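Side-chain contacts in probable polysaccharide deacetylase pdaA (Bacillus subtilis, PDB 1NY1), which removes the acetyl group from N-acetylmuramic acid residues of peptidoglycan, leading to muramic delta-lactam in the spore cortex, and is required for germination: residues P18-A21 and L25-L28; K31-Y36 and E153-G158; Y181-M186 and I213-K218. All blocks are in the same frame, centred on the assembly; numbering follows the deposited sequence.

Interaction 1: P18-A21 and L25-L28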
# COMPACT_ATOMS: atom_id res chain seq x y z
N PRO A 18 -13.24 -4.03 11.96
CA PRO A 18 -12.59 -4.45 10.72
C PRO A 18 -13.63 -4.83 9.67
O PRO A 18 -14.61 -5.51 9.97
CB PRO A 18 -11.76 -5.65 11.16
CG PRO A 18 -11.40 -5.31 12.57
CD PRO A 18 -12.71 -4.77 13.11
N PRO A 19 -13.45 -4.38 8.42
CA PRO A 19 -14.40 -4.71 7.36
C PRO A 19 -14.12 -6.13 6.89
O PRO A 19 -13.10 -6.72 7.26
CB PRO A 19 -14.09 -3.67 6.29
CG PRO A 19 -12.60 -3.49 6.44
CD PRO A 19 -12.44 -3.42 7.94
N ASP A 20 -15.03 -6.70 6.10
CA ASP A 20 -14.85 -8.05 5.58
C ASP A 20 -15.24 -8.10 4.11
O ASP A 20 -16.32 -7.66 3.73
CB ASP A 20 -15.69 -9.04 6.39
CG ASP A 20 -15.47 -10.48 5.95
OD1 ASP A 20 -16.06 -10.91 4.94
OD2 ASP A 20 -14.68 -11.19 6.61
N ALA A 21 -14.34 -8.65 3.29
CA ALA A 21 -14.58 -8.73 1.85
C ALA A 21 -15.47 -9.90 1.43
O ALA A 21 -15.74 -10.08 0.24
CB ALA A 21 -13.24 -8.81 1.12
N LEU A 25 -14.02 -13.95 -1.45
CA LEU A 25 -12.76 -13.21 -1.55
C LEU A 25 -11.78 -13.63 -0.47
O LEU A 25 -10.58 -13.73 -0.73
CB LEU A 25 -13.01 -11.71 -1.47
CG LEU A 25 -13.41 -11.05 -2.79
CD1 LEU A 25 -13.72 -9.58 -2.57
CD2 LEU A 25 -12.28 -11.21 -3.79
N ASN A 26 -12.27 -13.87 0.73
CA ASN A 26 -11.38 -14.29 1.81
C ASN A 26 -10.72 -15.61 1.47
O ASN A 26 -9.53 -15.79 1.72
CB ASN A 26 -12.14 -14.41 3.13
CG ASN A 26 -12.56 -13.07 3.69
OD1 ASN A 26 -11.91 -12.05 3.44
ND2 ASN A 26 -13.63 -13.06 4.46
N SER A 27 -11.48 -16.53 0.89
CA SER A 27 -10.93 -17.84 0.52
C SER A 27 -9.89 -17.73 -0.59
O SER A 27 -8.84 -18.37 -0.53
CB SER A 27 -12.06 -18.78 0.07
OG SER A 27 -12.91 -19.12 1.16
N LEU A 28 -10.18 -16.91 -1.59
CA LEU A 28 -9.28 -16.73 -2.72
C LEU A 28 -7.93 -16.17 -2.29
O LEU A 28 -6.88 -16.74 -2.60
CB LEU A 28 -9.89 -15.79 -3.76
CG LEU A 28 -9.80 -16.25 -5.22
CD1 LEU A 28 -9.96 -15.03 -6.12
CD2 LEU A 28 -8.47 -16.93 -5.49
O HOH W 1 -16.51 -12.25 -1.16
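The carboxylate of Asp20 and the side-chain amide of Asn26 meet with their planes almost perpendicular, 86° apart. Asn26 ND2 gives a hydrogen bond to Asp20 OD2 at 3.0 Å. It reaches that oxygen on the syn side, 29° out of the carboxylate plane. The bond is moderately bent at the hydrogen, and Asp20 lies slightly off the amide plane of Asn26. Asp20 CG is trans to its own backbone N (chi1 -176°), which swings the carboxylate out toward the helix. The other oxygen, Asp20 OD1, accepts from the backbone N of Gly22, an Asx turn just before the helix.

The other branch of the amide, Asn26 OD1, is hydrogen-bonded to Tyr36 OH, which also bonds Ala21 N. The amide is therefore held through both its nitrogen and its oxygen, which fixes its flip.

Beside this polar pair, Ala21 CB rests on Leu25 CD1 at 3.8 Å. The same methyl carbon, Leu25 CD1, lies 3.5 Å from Ala21 O. A water joins the backbones: it donates to Ala21 O (2.7 Å) and accepts from Leu25 N (3.0 Å). Leu25 also touches Ile6 of strand 6-7, and Ala21 touches Trp8.

The contact holds the loop against the first turn of helix 23-31, which it leads into, at the protein surface. The chemistry is that of a probably charged acceptor paired with a neutral amide. Asp20 probably keeps its negative charge, since the groups bonded to its oxygens are N-H donors.

Interaction 2: K31-Y36 and E153-G158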
# COMPACT_ATOMS: atom_id res chain seq x y z
N LYS A 31 -5.84 -18.50 -0.17
CA LYS A 31 -5.30 -19.62 -0.93
C LYS A 31 -3.96 -19.22 -1.53
O LYS A 31 -3.13 -20.07 -1.87
CB LYS A 31 -6.25 -20.03 -2.06
CG LYS A 31 -5.76 -21.21 -2.88
CD LYS A 31 -6.55 -21.41 -4.16
CE LYS A 31 -8.03 -21.64 -3.90
NZ LYS A 31 -8.75 -21.94 -5.18
N TYR A 32 -3.74 -17.91 -1.65
CA TYR A 32 -2.50 -17.40 -2.23
C TYR A 32 -1.74 -16.50 -1.26
O TYR A 32 -0.88 -15.72 -1.67
CB TYR A 32 -2.82 -16.66 -3.53
CG TYR A 32 -3.35 -17.58 -4.61
CD1 TYR A 32 -2.50 -18.45 -5.29
CD2 TYR A 32 -4.71 -17.63 -4.90
CE1 TYR A 32 -2.99 -19.35 -6.23
CE2 TYR A 32 -5.22 -18.54 -5.84
CZ TYR A 32 -4.35 -19.40 -6.49
OH TYR A 32 -4.84 -20.30 -7.40
N ASP A 33 -2.05 -16.61 0.02
CA ASP A 33 -1.38 -15.83 1.07
C ASP A 33 -1.55 -14.31 0.99
O ASP A 33 -0.88 -13.58 1.71
CB ASP A 33 0.12 -16.14 1.09
CG ASP A 33 0.40 -17.59 1.42
OD1 ASP A 33 -0.16 -18.09 2.42
OD2 ASP A 33 1.19 -18.22 0.68
N ALA A 34 -2.44 -13.83 0.13
CA ALA A 34 -2.66 -12.40 0.02
C ALA A 34 -3.48 -11.95 1.23
O ALA A 34 -4.19 -12.76 1.82
CB ALA A 34 -3.40 -12.07 -1.27
N PHE A 35 -3.39 -10.68 1.60
CA PHE A 35 -4.16 -10.19 2.74
C PHE A 35 -4.54 -8.73 2.61
O PHE A 35 -3.99 -8.01 1.77
CB PHE A 35 -3.37 -10.41 4.04
CG PHE A 35 -2.00 -9.79 4.02
CD1 PHE A 35 -1.83 -8.43 4.31
CD2 PHE A 35 -0.89 -10.55 3.68
CE1 PHE A 35 -0.56 -7.85 4.25
CE2 PHE A 35 0.38 -9.97 3.62
CZ PHE A 35 0.54 -8.62 3.90
N TYR A 36 -5.49 -8.29 3.42
CA TYR A 36 -5.92 -6.89 3.40
C TYR A 36 -6.01 -6.33 4.81
O TYR A 36 -6.30 -5.15 5.00
CB TYR A 36 -7.26 -6.74 2.69
CG TYR A 36 -8.41 -7.55 3.27
CD1 TYR A 36 -8.58 -8.89 2.93
CD2 TYR A 36 -9.38 -6.94 4.06
CE1 TYR A 36 -9.70 -9.61 3.36
CE2 TYR A 36 -10.50 -7.65 4.51
CZ TYR A 36 -10.65 -8.98 4.14
OH TYR A 36 -11.78 -9.66 4.53
N GLU A 153 0.37 -16.62 -10.33
CA GLU A 153 1.62 -16.28 -10.99
C GLU A 153 2.55 -15.41 -10.17
O GLU A 153 3.75 -15.67 -10.10
CB GLU A 153 1.34 -15.60 -12.33
CG GLU A 153 1.43 -16.55 -13.50
CD GLU A 153 2.77 -17.25 -13.55
OE1 GLU A 153 3.80 -16.57 -13.70
OE2 GLU A 153 2.79 -18.49 -13.42
N THR A 154 2.00 -14.36 -9.55
CA THR A 154 2.81 -13.46 -8.75
C THR A 154 3.38 -14.19 -7.54
O THR A 154 4.53 -13.96 -7.16
CB THR A 154 2.01 -12.21 -8.31
OG1 THR A 154 0.82 -12.61 -7.62
CG2 THR A 154 1.62 -11.38 -9.53
N LYS A 155 2.59 -15.09 -6.96
CA LYS A 155 3.04 -15.87 -5.81
C LYS A 155 4.16 -16.81 -6.25
O LYS A 155 5.10 -17.06 -5.51
CB LYS A 155 1.88 -16.70 -5.24
CG LYS A 155 2.28 -17.62 -4.10
CD LYS A 155 1.14 -18.52 -3.65
CE LYS A 155 1.60 -19.49 -2.57
NZ LYS A 155 0.54 -20.42 -2.12
N ARG A 156 4.05 -17.32 -7.47
CA ARG A 156 5.07 -18.22 -8.00
C ARG A 156 6.37 -17.45 -8.13
O ARG A 156 7.45 -18.02 -8.00
CB ARG A 156 4.65 -18.78 -9.36
CG ARG A 156 5.55 -19.90 -9.86
CD ARG A 156 5.09 -20.45 -11.20
NE ARG A 156 5.89 -19.98 -12.33
CZ ARG A 156 5.98 -18.71 -12.71
NH1 ARG A 156 5.33 -17.76 -12.07
NH2 ARG A 156 6.73 -18.39 -13.76
N LEU A 157 6.25 -16.15 -8.39
CA LEU A 157 7.40 -15.27 -8.54
C LEU A 157 7.93 -14.79 -7.19
O LEU A 157 8.85 -13.98 -7.13
CB LEU A 157 7.04 -14.07 -9.40
CG LEU A 157 6.66 -14.38 -10.86
CD1 LEU A 157 6.28 -13.10 -11.57
CD2 LEU A 157 7.84 -15.04 -11.55
N GLY A 158 7.34 -15.30 -6.11
CA GLY A 158 7.76 -14.93 -4.77
C GLY A 158 7.14 -13.67 -4.22
O GLY A 158 7.59 -13.15 -3.20
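Lys155 reaches from helix 148-156 to the Schellman motif that ends helix 23-31. Its aliphatic chain meets Tyr32 and its end lies alongside the Asp33 carboxylate. Lys155 CD is 4.0 Å from Tyr32 CD1, at the edge of the ring and near its plane. The two side chains cross at about a right angle. Lys155 CD is also 4.0 Å from the backbone Tyr32 O.

Further out, Lys155 CE lies 3.5 Å from Asp33 OD2, and Lys155 NZ makes a long salt bridge to Asp33 OD2, 3.6 Å. At that length the charge pairing is loose; no hydrogen bond joins the segments. Lys155 is fully extended, with CG trans to the backbone N (chi1 176°), and this carries NZ across to the loop.

The next shell sets these groups in place. Asp33 is the C-prime residue of the Schellman motif and has positive phi. Its N bonds to Glu30 O, and Ala34 N bonds to Ile29 O. Tyr32 OH is hydrogen-bonded to Glu148 OE2, and Lys31 NZ forms a salt bridge to the same oxygen. These bonds tie the end of helix 23-31 to the start of helix 148-156. Lys31 CG lies over one face of the Tyr32 ring, toward its rim, 4.0 Å above the plane.

Helix 148-156 ends in a second Schellman motif. Gly158 has positive phi, and Gly158 N bonds back to Lys155 O at 2.9 Å.

Interaction 3: Y181-M186 and I213-K218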
# COMPACT_ATOMS: atom_id res chain seq x y z
N TYR A 181 -10.99 16.77 5.02
CA TYR A 181 -11.59 15.63 4.33
C TYR A 181 -10.81 14.34 4.55
O TYR A 181 -11.38 13.30 4.91
CB TYR A 181 -11.68 15.89 2.82
CG TYR A 181 -12.42 14.81 2.07
CD1 TYR A 181 -13.82 14.76 2.08
CD2 TYR A 181 -11.74 13.81 1.38
CE1 TYR A 181 -14.51 13.75 1.42
CE2 TYR A 181 -12.43 12.79 0.71
CZ TYR A 181 -13.81 12.77 0.74
OH TYR A 181 -14.51 11.77 0.09
N ALA A 182 -9.50 14.40 4.34
CA ALA A 182 -8.62 13.24 4.50
C ALA A 182 -8.50 12.82 5.96
O ALA A 182 -8.56 11.63 6.28
CB ALA A 182 -7.23 13.56 3.94
N TYR A 183 -8.29 13.80 6.83
CA TYR A 183 -8.16 13.53 8.25
C TYR A 183 -9.40 12.82 8.77
O TYR A 183 -9.30 11.78 9.42
CB TYR A 183 -7.93 14.84 9.01
CG TYR A 183 -8.04 14.71 10.50
CD1 TYR A 183 -9.27 14.91 11.15
CD2 TYR A 183 -6.94 14.36 11.28
CE1 TYR A 183 -9.39 14.77 12.53
CE2 TYR A 183 -7.05 14.20 12.66
CZ TYR A 183 -8.27 14.41 13.27
OH TYR A 183 -8.38 14.26 14.64
N ASP A 184 -10.58 13.37 8.49
CA ASP A 184 -11.82 12.76 8.96
C ASP A 184 -11.97 11.31 8.52
O ASP A 184 -12.48 10.48 9.28
CB ASP A 184 -13.03 13.57 8.49
CG ASP A 184 -13.20 14.85 9.28
OD1 ASP A 184 -12.61 14.95 10.38
OD2 ASP A 184 -13.95 15.75 8.82
N HIS A 185 -11.54 10.99 7.30
CA HIS A 185 -11.63 9.61 6.83
C HIS A 185 -10.68 8.67 7.56
O HIS A 185 -11.05 7.55 7.89
CB HIS A 185 -11.38 9.54 5.32
CG HIS A 185 -12.63 9.60 4.51
ND1 HIS A 185 -12.88 10.62 3.60
CD2 HIS A 185 -13.72 8.79 4.47
CE1 HIS A 185 -14.07 10.43 3.06
NE2 HIS A 185 -14.59 9.33 3.57
N MSE A 186 -9.46 9.12 7.81
CA MSE A 186 -8.48 8.29 8.49
C MSE A 186 -8.86 8.01 9.93
O MSE A 186 -8.52 6.96 10.47
CB MSE A 186 -7.10 8.94 8.42
CG MSE A 186 -6.52 8.94 7.02
SE MSE A 186 -4.69 9.53 6.96
CE MSE A 186 -4.95 11.41 6.71
N ILE A 213 -2.01 10.63 12.60
CA ILE A 213 -1.12 9.79 13.40
C ILE A 213 -1.12 10.30 14.84
O ILE A 213 -1.25 9.51 15.78
CB ILE A 213 0.32 9.81 12.86
CG1 ILE A 213 0.36 9.14 11.48
CG2 ILE A 213 1.25 9.06 13.82
CD1 ILE A 213 1.69 9.27 10.79
N THR A 214 -0.97 11.61 15.01
CA THR A 214 -0.96 12.18 16.35
C THR A 214 -2.21 11.74 17.13
O THR A 214 -2.09 11.16 18.21
CB THR A 214 -0.90 13.72 16.31
OG1 THR A 214 0.27 14.13 15.61
CG2 THR A 214 -0.86 14.29 17.72
N ASP A 215 -3.39 12.00 16.58
CA ASP A 215 -4.63 11.63 17.26
C ASP A 215 -4.88 10.13 17.39
O ASP A 215 -5.45 9.69 18.39
CB ASP A 215 -5.83 12.30 16.58
CG ASP A 215 -5.81 13.81 16.74
OD1 ASP A 215 -5.57 14.29 17.87
OD2 ASP A 215 -6.04 14.51 15.73
N LEU A 216 -4.47 9.35 16.40
CA LEU A 216 -4.66 7.91 16.48
C LEU A 216 -3.76 7.32 17.56
O LEU A 216 -4.16 6.41 18.29
CB LEU A 216 -4.38 7.26 15.11
CG LEU A 216 -5.52 7.43 14.11
CD1 LEU A 216 -5.08 7.03 12.71
CD2 LEU A 216 -6.71 6.58 14.55
N LYS A 217 -2.55 7.86 17.69
CA LYS A 217 -1.63 7.39 18.72
C LYS A 217 -2.23 7.68 20.10
O LYS A 217 -2.20 6.83 20.99
CB LYS A 217 -0.27 8.07 18.61
CG LYS A 217 0.67 7.44 17.60
CD LYS A 217 2.06 8.04 17.72
CE LYS A 217 3.06 7.35 16.82
NZ LYS A 217 4.44 7.91 16.98
N LYS A 218 -2.78 8.89 20.26
CA LYS A 218 -3.38 9.27 21.53
C LYS A 218 -4.51 8.31 21.90
O LYS A 218 -4.71 8.00 23.08
CB LYS A 218 -3.91 10.71 21.47
CG LYS A 218 -4.48 11.19 22.79
CD LYS A 218 -4.90 12.65 22.75
CE LYS A 218 -5.42 13.10 24.12
NZ LYS A 218 -5.83 14.53 24.12
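Between residues 181-186 and 213-218, both helical, the nearest CA atoms are those of Met186 and Leu216, 8.9 Å apart. Tyr183 and Asp215 bridge the gap with one hydrogen bond. Tyr183 OH donates to Asp215 OD2 at 2.6 Å, a short bond. The hydroxyl reaches the oxygen from above the carboxylate plane, 52° out of it. Ring and carboxylate planes are 78° apart. Asp215 OD2 sits at the edge of the ring, near its plane, and also lies 3.2 Å from Tyr183 CE2.

Tyr183 CG is trans to the backbone N (chi1 169°). This lays the ring across the gap, so that the phenol oxygen arrives at the acid. The bond to a carboxylate would be expected to polarise the phenol O-H.

Beside it, the Leu216 CD1 methyl lies 4.1 Å from the backbone Met186 O. That carbonyl oxygen is hydrogen-bonded to Tyr196 OH. Met186 is a selenomethionine, and its side chain packs on Ala208 and Ala212 of helix 205-219 and on Phe168. It lies about 7 Å from the side chain of Asp170, which by similarity raises the pKa of the active-site histidine.

Leu216 also touches Ile45 of strand 44-51 and Phe223 of strand 222-224. Helix 205-219 thus lies against the parallel sheet, with helix 179-188 packed beside it.

The three contacts follow one another along the chain, each closing before the next opens. Interactions 1 and 2 have centres 15 Å apart. Interaction 1 lies at the start of helix 23-31 and interaction 2 at its end and the loop beyond. They touch through Tyr36, which belongs to 31-36 and reaches back to interaction 1. Interaction 1 is local to the N-terminal region, and interaction 2 joins that region to helix 148-156. Interaction 3 is about 31 Å from interaction 2, centre to centre, on the opposite side of the chain's centre. It joins two helices within the NodB homology region and lies nearer the probable catalytic residues. Interactions 1 and 2 lie away from the annotated sites.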